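Local coordinates for protein Alpha/beta hydrolase (Streptomyces albidoflavus, PDB 6KSU) that probably acts as a penicillin-binding-protein-like cyclase that closes non-ribosomal peptides into macrolactams by heterochiral coupling of their ends, at residues 361-366 with 373-378; 346-351 with 356-361; 190-193 with 199-202. All coordinates share one frame; numbering follows the deposited sequence.

Contact 1 (361-366 with 373-378); sequences ALVARL and VGHYAL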
loop_
_atom_site.group_PDB
_atom_site.type_symbol
_atom_site.label_atom_id
_atom_site.label_comp_id
_atom_site.label_asym_id
_atom_site.label_seq_id
_atom_site.Cartn_x
_atom_site.Cartn_y
_atom_site.Cartn_z
ATOM N N ALA A 361 -4.782 15.314 -8.173
ATOM C CA ALA A 361 -4.825 16.276 -9.271
ATOM C C ALA A 361 -4.092 15.757 -10.505
ATOM O O ALA A 361 -4.521 16.002 -11.638
ATOM C CB ALA A 361 -4.234 17.610 -8.809
ATOM N N LEU A 362 -2.991 15.033 -10.301
ATOM C CA LEU A 362 -2.294 14.390 -11.412
ATOM C C LEU A 362 -3.187 13.366 -12.109
ATOM O O LEU A 362 -3.207 13.276 -13.340
ATOM C CB LEU A 362 -1.014 13.734 -10.890
ATOM C CG LEU A 362 0.332 13.855 -11.614
ATOM C CD1 LEU A 362 0.494 15.211 -12.277
ATOM C CD2 LEU A 362 1.420 13.644 -10.589
ATOM N N VAL A 363 -3.957 12.599 -11.342
ATOM C CA VAL A 363 -4.799 11.582 -11.968
ATOM C C VAL A 363 -5.892 12.236 -12.804
ATOM O O VAL A 363 -6.203 11.784 -13.912
ATOM C CB VAL A 363 -5.376 10.634 -10.904
ATOM C CG1 VAL A 363 -6.492 9.827 -11.495
ATOM C CG2 VAL A 363 -4.279 9.714 -10.338
ATOM N N ALA A 364 -6.463 13.331 -12.309
ATOM C CA ALA A 364 -7.539 13.994 -13.032
ATOM C C ALA A 364 -7.041 14.793 -14.222
ATOM O O ALA A 364 -7.760 14.910 -15.218
ATOM C CB ALA A 364 -8.317 14.918 -12.094
ATOM N N ARG A 365 -5.825 15.339 -14.165
ATOM C CA ARG A 365 -5.357 16.211 -15.240
ATOM C C ARG A 365 -4.446 15.524 -16.254
ATOM O O ARG A 365 -4.427 15.935 -17.422
ATOM C CB ARG A 365 -4.657 17.431 -14.641
ATOM C CG ARG A 365 -5.616 18.231 -13.774
ATOM C CD ARG A 365 -5.423 19.733 -13.867
ATOM N NE ARG A 365 -5.006 20.152 -15.194
ATOM C CZ ARG A 365 -4.326 21.265 -15.429
ATOM N NH1 ARG A 365 -4.016 22.073 -14.420
ATOM N NH2 ARG A 365 -3.964 21.567 -16.671
ATOM N N LEU A 366 -3.722 14.457 -15.867
ATOM C CA LEU A 366 -2.926 13.706 -16.841
ATOM C C LEU A 366 -3.719 13.206 -18.051
ATOM O O LEU A 366 -3.107 12.946 -19.097
ATOM C CB LEU A 366 -2.226 12.510 -16.182
ATOM C CG LEU A 366 -0.993 12.717 -15.278
ATOM C CD1 LEU A 366 -0.784 11.458 -14.423
ATOM C CD2 LEU A 366 0.256 13.033 -16.085
ATOM N N VAL A 373 -5.125 7.387 -16.040
ATOM C CA VAL A 373 -4.971 6.397 -14.984
ATOM C C VAL A 373 -6.340 6.074 -14.405
ATOM O O VAL A 373 -7.212 6.945 -14.309
ATOM C CB VAL A 373 -4.014 6.917 -13.897
ATOM C CG1 VAL A 373 -3.711 5.812 -12.881
ATOM C CG2 VAL A 373 -2.745 7.467 -14.520
ATOM N N GLY A 374 -6.545 4.817 -14.021
ATOM C CA GLY A 374 -7.822 4.451 -13.441
ATOM C C GLY A 374 -8.071 5.188 -12.139
ATOM O O GLY A 374 -7.140 5.625 -11.458
ATOM N N HIS A 375 -9.344 5.348 -11.801
ATOM C CA HIS A 375 -9.728 5.833 -10.485
ATOM C C HIS A 375 -10.363 4.707 -9.680
ATOM O O HIS A 375 -10.786 3.675 -10.213
ATOM C CB HIS A 375 -10.708 7.016 -10.564
ATOM C CG HIS A 375 -10.461 7.942 -11.714
ATOM N ND1 HIS A 375 -10.907 7.680 -12.992
ATOM C CD2 HIS A 375 -9.824 9.137 -11.777
ATOM C CE1 HIS A 375 -10.549 8.669 -13.793
ATOM N NE2 HIS A 375 -9.890 9.565 -13.082
ATOM N N TYR A 376 -10.409 4.917 -8.371
ATOM C CA TYR A 376 -11.248 4.123 -7.493
ATOM C C TYR A 376 -12.056 5.082 -6.638
ATOM O O TYR A 376 -11.484 5.932 -5.945
ATOM C CB TYR A 376 -10.429 3.179 -6.613
ATOM C CG TYR A 376 -11.289 2.455 -5.597
ATOM C CD1 TYR A 376 -11.987 1.302 -5.947
ATOM C CD2 TYR A 376 -11.423 2.937 -4.298
ATOM C CE1 TYR A 376 -12.767 0.641 -5.035
ATOM C CE2 TYR A 376 -12.214 2.279 -3.366
ATOM C CZ TYR A 376 -12.881 1.128 -3.741
ATOM O OH TYR A 376 -13.678 0.480 -2.826
ATOM N N ALA A 377 -13.375 4.954 -6.693
ATOM C CA ALA A 377 -14.264 5.672 -5.794
ATOM C C ALA A 377 -15.066 4.664 -4.988
ATOM O O ALA A 377 -15.408 3.593 -5.496
ATOM C CB ALA A 377 -15.204 6.606 -6.567
ATOM N N LEU A 378 -15.347 4.999 -3.728
ATOM C CA LEU A 378 -16.234 4.167 -2.924
ATOM C C LEU A 378 -17.634 4.176 -3.538
ATOM O O LEU A 378 -18.036 5.149 -4.179
ATOM C CB LEU A 378 -16.317 4.675 -1.481
ATOM C CG LEU A 378 -15.106 4.782 -0.542
ATOM C CD1 LEU A 378 -14.817 6.238 -0.198
ATOM C CD2 LEU A 378 -15.330 3.979 0.737
#
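V363 and H375 meet where the chain, having left helix 355-365, doubles back past the side of it. The contact is one of van der Waals packing; no hydrogen bond joins segments 361-366 and 373-378.

The closest touch is between a methyl and a ring. CG1 of V363 lies 3.4 Å from CD2 of H375 and 3.8 Å from its NE2, approaching the imidazole obliquely, and the two side chains run past one another in opposite senses. V363 holds CG1 anti to its backbone N (chi1 166°), and this branch reaches the loop. A beta-branched valine suits the place, since its methyls stand close to the helix and give the passing chain a compact apolar flank. The exposed H375 gives the valine the CD2-NE2 side of its ring, and a flat, moderately polar group of this kind can probably face both the methyl and the solvent.

Backbone carbonyls form a second group. V363 CG1 is 4.1 Å from V373 O and 4.3 Å from G374 O, so the methyl also lies loosely beside the extended backbone of the loop. Within the loop, V373 O sits 3.8 Å above the plane of the H375 imidazole, over its centre.

Deeper in, two aliphatic side chains approach more loosely: L366 CD1 is 4.4 Å from V373 CG2. Both residues are buried, and both direct their CB at the opposing segment.

Beneath the contact lies strand 344-350, on which V373 and L362 rest. Helix 23-41 flanks helix 355-365, with L38 against L362 and V31 against L366. Beyond H375 the loop runs on toward the barrel that begins with strand 394-398.

Contact 2 (346-351 with 356-361); sequences LALTAN and PKLWEA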
loop_
_atom_site.group_PDB
_atom_site.type_symbol
_atom_site.label_atom_id
_atom_site.label_comp_id
_atom_site.label_asym_id
_atom_site.label_seq_id
_atom_site.Cartn_x
_atom_site.Cartn_y
_atom_site.Cartn_z
ATOM N N LEU A 346 4.114 4.541 -14.302
ATOM C CA LEU A 346 4.421 5.866 -13.800
ATOM C C LEU A 346 4.420 5.816 -12.283
ATOM O O LEU A 346 3.630 5.097 -11.664
ATOM C CB LEU A 346 3.439 6.922 -14.306
ATOM C CG LEU A 346 1.947 6.963 -13.957
ATOM C CD1 LEU A 346 1.713 7.549 -12.628
ATOM C CD2 LEU A 346 1.284 7.872 -14.953
ATOM N N ALA A 347 5.325 6.558 -11.697
ATOM C CA ALA A 347 5.512 6.568 -10.262
ATOM C C ALA A 347 5.653 8.008 -9.841
ATOM O O ALA A 347 6.205 8.826 -10.582
ATOM C CB ALA A 347 6.742 5.778 -9.833
ATOM N N LEU A 348 5.125 8.319 -8.663
ATOM C CA LEU A 348 5.211 9.665 -8.122
ATOM C C LEU A 348 5.726 9.546 -6.703
ATOM O O LEU A 348 5.203 8.733 -5.928
ATOM C CB LEU A 348 3.840 10.357 -8.160
ATOM C CG LEU A 348 3.731 11.730 -7.522
ATOM C CD1 LEU A 348 4.477 12.726 -8.344
ATOM C CD2 LEU A 348 2.278 12.138 -7.318
ATOM N N THR A 349 6.779 10.305 -6.375
ATOM C CA THR A 349 7.173 10.482 -4.981
ATOM C C THR A 349 7.012 11.949 -4.608
ATOM O O THR A 349 7.220 12.838 -5.438
ATOM C CB THR A 349 8.598 9.988 -4.687
ATOM O OG1 THR A 349 9.584 10.661 -5.501
ATOM C CG2 THR A 349 8.692 8.472 -4.902
ATOM N N ALA A 350 6.580 12.193 -3.372
ATOM C CA ALA A 350 6.433 13.550 -2.881
ATOM C C ALA A 350 6.811 13.543 -1.414
ATOM O O ALA A 350 6.631 12.540 -0.723
ATOM C CB ALA A 350 5.016 14.095 -3.101
ATOM N N ASN A 351 7.358 14.659 -0.950
ATOM C CA ASN A 351 7.861 14.726 0.410
ATOM C C ASN A 351 7.198 15.853 1.206
ATOM O O ASN A 351 7.808 16.408 2.119
ATOM C CB ASN A 351 9.397 14.831 0.431
ATOM C CG ASN A 351 9.946 16.202 -0.037
ATOM O OD1 ASN A 351 9.326 16.905 -0.833
ATOM N ND2 ASN A 351 11.140 16.555 0.444
ATOM N N PRO A 356 -0.584 13.565 -1.435
ATOM C CA PRO A 356 -1.848 12.937 -1.858
ATOM C C PRO A 356 -2.712 13.803 -2.753
ATOM O O PRO A 356 -3.278 13.279 -3.720
ATOM C CB PRO A 356 -2.538 12.637 -0.524
ATOM C CG PRO A 356 -1.394 12.366 0.379
ATOM C CD PRO A 356 -0.377 13.407 0.013
ATOM N N LYS A 357 -2.834 15.106 -2.484
ATOM C CA LYS A 357 -3.654 15.919 -3.373
ATOM C C LYS A 357 -2.960 16.141 -4.709
ATOM O O LYS A 357 -3.627 16.229 -5.743
ATOM C CB LYS A 357 -4.026 17.242 -2.686
ATOM C CG LYS A 357 -4.996 18.124 -3.467
ATOM C CD LYS A 357 -6.227 17.371 -4.013
ATOM C CE LYS A 357 -6.434 17.710 -5.516
ATOM N NZ LYS A 357 -7.372 16.848 -6.302
ATOM N N LEU A 358 -1.626 16.177 -4.716
ATOM C CA LEU A 358 -0.893 16.213 -5.981
ATOM C C LEU A 358 -1.137 14.946 -6.794
ATOM O O LEU A 358 -1.294 14.997 -8.024
ATOM C CB LEU A 358 0.610 16.398 -5.720
ATOM C CG LEU A 358 1.475 16.415 -6.977
ATOM C CD1 LEU A 358 1.382 17.747 -7.668
ATOM C CD2 LEU A 358 2.935 16.112 -6.681
ATOM N N TRP A 359 -1.152 13.792 -6.133
ATOM C CA TRP A 359 -1.469 12.567 -6.862
ATOM C C TRP A 359 -2.870 12.641 -7.454
ATOM O O TRP A 359 -3.073 12.343 -8.639
ATOM C CB TRP A 359 -1.337 11.346 -5.957
ATOM C CG TRP A 359 -1.761 10.060 -6.642
ATOM C CD1 TRP A 359 -2.801 9.239 -6.289
ATOM C CD2 TRP A 359 -1.154 9.463 -7.793
ATOM N NE1 TRP A 359 -2.874 8.169 -7.149
ATOM C CE2 TRP A 359 -1.870 8.279 -8.076
ATOM C CE3 TRP A 359 -0.064 9.804 -8.604
ATOM C CZ2 TRP A 359 -1.534 7.444 -9.133
ATOM C CZ3 TRP A 359 0.267 8.977 -9.650
ATOM C CH2 TRP A 359 -0.473 7.804 -9.909
ATOM N N GLU A 360 -3.848 13.064 -6.642
ATOM C CA GLU A 360 -5.230 13.156 -7.112
ATOM C C GLU A 360 -5.345 14.112 -8.300
ATOM O O GLU A 360 -5.903 13.756 -9.346
ATOM C CB GLU A 360 -6.135 13.580 -5.955
ATOM C CG GLU A 360 -7.608 13.697 -6.293
ATOM C CD GLU A 360 -8.453 14.190 -5.111
ATOM O OE1 GLU A 360 -7.968 14.158 -3.954
ATOM O OE2 GLU A 360 -9.602 14.622 -5.349
ATOM N N ALA A 361 -4.782 15.314 -8.173
ATOM C CA ALA A 361 -4.825 16.276 -9.271
ATOM C C ALA A 361 -4.092 15.757 -10.505
ATOM O O ALA A 361 -4.521 16.002 -11.638
ATOM C CB ALA A 361 -4.234 17.610 -8.809
#
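W359 presents the edge of its indole to two leucines of strand 344-350. L346 CD1 lies in the ring plane, 3.5 Å from CH2 and 3.6 Å from CZ3 at the six-membered end. L348 CD2 also comes to the edge near the plane, 3.5 Å from CE3, and it reaches back to W359 CB at 3.9 Å. The long, flat ring of a tryptophan can span two successive inward-facing strand positions, as it does here. L348 is shared: its CD1 lies 4.1 Å from L358 CD2, so the branched end of L348 touches both the indole and L358, the residue before W359 in the helix.

Torsions set up this arrangement. The W359 CB does not aim straight at the strand, but with CG anti to the backbone N (chi1 176°) the ring swings over to it. L346 places CG between N and the carbonyl carbon (chi1 65°), which helps bring CD1 to the CH2-CZ3 edge of the indole. Strand alternation does the rest: L346, L348 and A350 face the helix, while A347 and T349 point to the other side of the sheet.

The segment axes pass 9.2 Å apart at 151°, nearly antiparallel, as a short turn sends the chain back over its own strand. Strand 344-350 lies between 46-53 and 332-339 in the antiparallel sheet of this beta-lactamase-like domain. W359 also touches N335 and R337 of strand 332-339, while helix 23-41 packs alongside, bringing F35 to L348 and L38 and V39 to L358.

Contact 3 (190-193 with 199-202); sequences SGMD and DSCL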
loop_
_atom_site.group_PDB
_atom_site.type_symbol
_atom_site.label_atom_id
_atom_site.label_comp_id
_atom_site.label_asym_id
_atom_site.label_seq_id
_atom_site.Cartn_x
_atom_site.Cartn_y
_atom_site.Cartn_z
ATOM N N SER A 190 15.397 -18.143 1.723
ATOM C CA SER A 190 16.820 -17.873 1.602
ATOM C C SER A 190 17.432 -18.142 2.972
ATOM O O SER A 190 16.766 -18.598 3.901
ATOM C CB SER A 190 17.060 -16.444 1.138
ATOM O OG SER A 190 16.758 -15.514 2.173
ATOM N N GLY A 191 18.706 -17.848 3.133
ATOM C CA GLY A 191 19.224 -17.852 4.482
ATOM C C GLY A 191 19.626 -16.453 4.884
ATOM O O GLY A 191 20.431 -16.273 5.799
ATOM N N MET A 192 19.083 -15.447 4.205
ATOM C CA MET A 192 19.449 -14.066 4.484
ATOM C C MET A 192 18.279 -13.283 5.060
ATOM O O MET A 192 17.112 -13.542 4.745
ATOM C CB MET A 192 19.943 -13.341 3.229
ATOM C CG MET A 192 20.761 -14.167 2.302
ATOM S SD MET A 192 20.765 -13.340 0.714
ATOM C CE MET A 192 19.525 -14.278 -0.150
ATOM N N ASP A 193 18.613 -12.290 5.881
ATOM C CA ASP A 193 17.610 -11.363 6.382
ATOM C C ASP A 193 16.962 -10.593 5.227
ATOM O O ASP A 193 17.486 -10.538 4.102
ATOM C CB ASP A 193 18.240 -10.406 7.386
ATOM C CG ASP A 193 19.225 -9.444 6.737
ATOM O OD1 ASP A 193 18.771 -8.448 6.129
ATOM O OD2 ASP A 193 20.454 -9.673 6.836
ATOM N N ASP A 199 18.290 -6.445 -1.116
ATOM C CA ASP A 199 19.413 -5.846 -1.834
ATOM C C ASP A 199 19.954 -6.804 -2.900
ATOM O O ASP A 199 19.860 -6.538 -4.103
ATOM C CB ASP A 199 20.503 -5.439 -0.834
ATOM C CG ASP A 199 21.659 -4.654 -1.483
ATOM O OD1 ASP A 199 21.627 -4.393 -2.708
ATOM O OD2 ASP A 199 22.603 -4.296 -0.756
ATOM N N SER A 200 20.466 -7.957 -2.475
ATOM C CA SER A 200 21.214 -8.822 -3.388
ATOM C C SER A 200 20.333 -9.519 -4.422
ATOM O O SER A 200 20.819 -9.871 -5.497
ATOM C CB SER A 200 21.984 -9.863 -2.587
ATOM O OG SER A 200 21.084 -10.650 -1.836
ATOM N N CYS A 201 19.059 -9.766 -4.136
ATOM C CA CYS A 201 18.270 -10.526 -5.102
ATOM C C CYS A 201 17.449 -9.663 -6.048
ATOM O O CYS A 201 17.010 -10.166 -7.087
ATOM C CB CYS A 201 17.331 -11.509 -4.390
ATOM S SG CYS A 201 18.201 -12.730 -3.339
ATOM N N LEU A 202 17.227 -8.386 -5.731
ATOM C CA LEU A 202 16.278 -7.614 -6.519
ATOM C C LEU A 202 16.760 -6.194 -6.786
ATOM O O LEU A 202 16.776 -5.745 -7.931
ATOM C CB LEU A 202 14.919 -7.578 -5.805
ATOM C CG LEU A 202 13.807 -6.981 -6.661
ATOM C CD1 LEU A 202 13.682 -7.810 -7.934
ATOM C CD2 LEU A 202 12.490 -6.946 -5.909
#
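M192 reaches across from the loop between two helices to S200 and C201, which lie on the second of them. Its CB already points toward segment 199-202. CG follows anti to the carbonyl carbon, beside the backbone N (chi1 -37°), and carries the chain outward to the sulfur. SD stands 3.7 Å from S200 OG, a van der Waals approach and not a hydrogen bond; that hydroxyl is bonded to T196 O, one turn earlier in the same helix. Rotation about the CG-SD bond (chi3 -100°) bends the chain out of its extended course and places CE beside C201, 3.8 Å from SG. The choice of methionine is understandable, because an unbranched, flexible thioether can follow the contour of a helix and touch two consecutive residues with successive atoms.

The two partners are small. S200 can return its hydroxyl to its own helix, and C201 offers a polarisable, weakly polar sulfur to the methyl. The helix makes a wider pi-type turn through 199-202, and the CB atoms of S200 and C201 point toward the loop.

Behind M192, the loop is held by an ST turn. The M192 backbone N donates to S190 OG over 3.1 Å, nearly straight at 163°, and the same hydroxyl bonds I186 O in the preceding helix. S190 is the first residue to leave helical geometry, so serine there ties the helix end to the turn. D193 then serves as N-cap of the next helix and also bonds T196 OG1 through OD2.

The contact lies near the surface, where helix 176-189 gives way to helix 194-206. Helix 85-98 lines both parts: F96 touches S190, L92 touches C201, and Q95 NE2 bonds C201 O.

How the contacts relate
Along the chain contact 3 comes first, then contact 2, then contact 1. Contacts 2 and 1 are neighbours, their centres about 11 Å apart. They share A361 and helix 355-365, and they touch directly: L362 CD2 is 3.7 Å from L348 CD2, while V373 and L366 pack on L346. Contact 2 seats the helix on strand 344-350, and contact 1 lays the outgoing loop, which leads on to the C-terminal barrel, against the same helix. Contact 3 belongs to the helical part of the beta-lactamase-like region, as contact 2 belongs to its sheet-and-helix part. Its centre is about 30 Å from that of contact 2 and about 36 Å from that of contact 1, across the chain's centre from the latter.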